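Local coordinates for heat shock protein STI1 (Saccharomyces cerevisiae, PDB 3UPV) that acts as an adaptor that binds the chaperones Hsp70 and Hsp90, here through its TPR2B domain holding a C-terminal peptide of Hsp70, at residues K25-M30 and Y41-A46. Residues are numbered along the deposited sequence; the frame is centred on the assembly and turned at random.
Sequences KAYTEM and YSNRAA
T28 OG1 is gripped twice: R44 NH1 donates to it over 3.1 Å with an N-H...O angle of 168°, and the same hydroxyl is hydrogen-bonded to the V24 carbonyl one turn back, a double role that suits threonine. The contact joins helix 20-33, the second of TPR 7, to helix 38-50, the first of TPR 8, in the tetratricopeptide-repeat superhelix; segments 25-30 and 41-46 run nearly antiparallel. Arginine suits its place because its chain, bent at chi3, sets T28 OG1 at the guanidinium edge, in its plane, while NE makes a salt bridge to D60 on helix 54-67; together these probably limit rotation of the group. Nearer the backbones, Y27 CB and R44 CB pack 3.7 Å apart. Y27 offers a broad flat face, and N43 lays CB over its centre in a CH-pi contact, 3.3 Å from the centroid. With CG beside the backbone N (chi1 -73°), the N43 amide reaches the bound Hsp70 peptide, and ND2 hydrogen-bonds to the peptide backbone; Y27 also packs on an apolar peptide side chain. An alanine at Y27 would remove the ring facing N43 CB, and would probably open a gap there and leave the amide freer to turn from the peptide. N43 ND2 lies 3.4 Å from Y27 CE1, the amide plane tilted 47° from the ring.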
loop_
_atom_site.group_PDB
_atom_site.type_symbol
_atom_site.label_atom_id
_atom_site.label_comp_id
_atom_site.label_asym_id
_atom_site.label_seq_id
_atom_site.Cartn_x
_atom_site.Cartn_y
_atom_site.Cartn_z
ATOM N N LYS A 25 12.392 -1.995 8.313
ATOM C CA LYS A 25 13.727 -1.436 8.350
ATOM C C LYS A 25 14.278 -1.390 6.921
ATOM O O LYS A 25 14.858 -0.371 6.489
ATOM C CB LYS A 25 14.583 -2.312 9.280
ATOM C CG LYS A 25 15.982 -1.928 9.487
ATOM C CD LYS A 25 16.403 -2.521 10.849
ATOM C CE LYS A 25 15.642 -1.851 12.022
ATOM N NZ LYS A 25 16.061 -2.398 13.327
ATOM N N ALA A 26 14.068 -2.490 6.182
ATOM C CA ALA A 26 14.564 -2.562 4.792
ATOM C C ALA A 26 13.890 -1.518 3.908
ATOM O O ALA A 26 14.567 -0.907 3.104
ATOM C CB ALA A 26 14.400 -4.041 4.227
ATOM N N TYR A 27 12.580 -1.294 4.069
ATOM C CA TYR A 27 11.879 -0.347 3.220
ATOM C C TYR A 27 12.230 1.091 3.584
ATOM O O TYR A 27 12.225 1.971 2.742
ATOM C CB TYR A 27 10.361 -0.604 3.199
ATOM C CG TYR A 27 10.040 -1.944 2.561
ATOM C CD1 TYR A 27 10.621 -2.293 1.316
ATOM C CD2 TYR A 27 9.159 -2.858 3.159
ATOM C CE1 TYR A 27 10.344 -3.508 0.678
ATOM C CE2 TYR A 27 8.850 -4.101 2.471
ATOM C CZ TYR A 27 9.430 -4.402 1.271
ATOM O OH TYR A 27 9.070 -5.590 0.667
ATOM N N THR A 28 12.565 1.333 4.839
ATOM C CA THR A 28 13.061 2.623 5.207
ATOM C C THR A 28 14.388 2.884 4.501
ATOM O O THR A 28 14.611 4.008 4.004
ATOM C CB THR A 28 13.196 2.698 6.759
ATOM O OG1 THR A 28 11.891 2.537 7.369
ATOM C CG2 THR A 28 13.762 4.080 7.189
ATOM N N GLU A 29 15.225 1.854 4.382
ATOM C CA GLU A 29 16.448 2.023 3.653
ATOM C C GLU A 29 16.180 2.248 2.170
ATOM O O GLU A 29 16.848 3.116 1.584
ATOM C CB GLU A 29 17.401 0.831 3.869
ATOM C CG GLU A 29 18.674 0.978 3.010
ATOM C CD GLU A 29 19.755 -0.119 3.177
ATOM O OE1 GLU A 29 19.519 -1.183 3.764
ATOM O OE2 GLU A 29 20.951 0.148 2.626
ATOM N N MET A 30 15.260 1.461 1.550
ATOM C CA MET A 30 14.856 1.690 0.152
ATOM C C MET A 30 14.432 3.173 -0.063
ATOM O O MET A 30 14.779 3.815 -1.054
ATOM C CB MET A 30 13.713 0.778 -0.233
ATOM C CG MET A 30 13.402 0.795 -1.782
ATOM S SD MET A 30 12.033 -0.289 -2.053
ATOM C CE MET A 30 11.709 0.253 -3.762
ATOM N N TYR A 41 7.554 3.424 -0.216
ATOM C CA TYR A 41 6.496 3.900 0.692
ATOM C C TYR A 41 5.379 2.887 0.780
ATOM O O TYR A 41 4.988 2.517 1.901
ATOM C CB TYR A 41 5.983 5.256 0.196
ATOM C CG TYR A 41 7.068 6.276 0.167
ATOM C CD1 TYR A 41 7.689 6.589 -1.049
ATOM C CD2 TYR A 41 7.540 6.863 1.340
ATOM C CE1 TYR A 41 8.719 7.469 -1.132
ATOM C CE2 TYR A 41 8.577 7.864 1.261
ATOM C CZ TYR A 41 9.190 8.116 0.014
ATOM O OH TYR A 41 10.237 8.996 -0.202
ATOM N N SER A 42 4.875 2.439 -0.368
ATOM C CA SER A 42 3.796 1.461 -0.377
ATOM C C SER A 42 4.261 0.214 0.363
ATOM O O SER A 42 3.491 -0.373 1.135
ATOM C CB SER A 42 3.362 1.129 -1.806
ATOM O OG SER A 42 2.485 0.005 -1.791
ATOM N N ASN A 43 5.523 -0.213 0.114
ATOM C CA ASN A 43 6.025 -1.440 0.707
ATOM C C ASN A 43 6.177 -1.258 2.219
ATOM O O ASN A 43 5.721 -2.111 3.006
ATOM C CB ASN A 43 7.366 -1.868 0.091
ATOM C CG ASN A 43 7.242 -2.436 -1.342
ATOM O OD1 ASN A 43 6.166 -2.805 -1.853
ATOM N ND2 ASN A 43 8.403 -2.541 -1.977
ATOM N N ARG A 44 6.741 -0.118 2.665
ATOM C CA ARG A 44 6.812 0.050 4.097
ATOM C C ARG A 44 5.407 0.085 4.700
ATOM O O ARG A 44 5.193 -0.526 5.779
ATOM C CB ARG A 44 7.530 1.373 4.410
ATOM C CG ARG A 44 7.846 1.480 5.877
ATOM C CD ARG A 44 8.823 2.625 6.276
ATOM N NE ARG A 44 8.310 3.931 5.948
ATOM C CZ ARG A 44 9.019 5.041 6.040
ATOM N NH1 ARG A 44 10.328 5.005 6.417
ATOM N NH2 ARG A 44 8.437 6.176 5.705
ATOM N N ALA A 45 4.438 0.760 4.024
ATOM C CA ALA A 45 3.045 0.720 4.505
ATOM C C ALA A 45 2.554 -0.714 4.707
ATOM O O ALA A 45 1.782 -1.024 5.641
ATOM C CB ALA A 45 2.110 1.437 3.558
ATOM N N ALA A 46 2.904 -1.577 3.791
ATOM C CA ALA A 46 2.385 -2.969 3.876
ATOM C C ALA A 46 2.857 -3.594 5.167
ATOM O O ALA A 46 2.104 -4.345 5.847
ATOM C CB ALA A 46 2.851 -3.792 2.651
#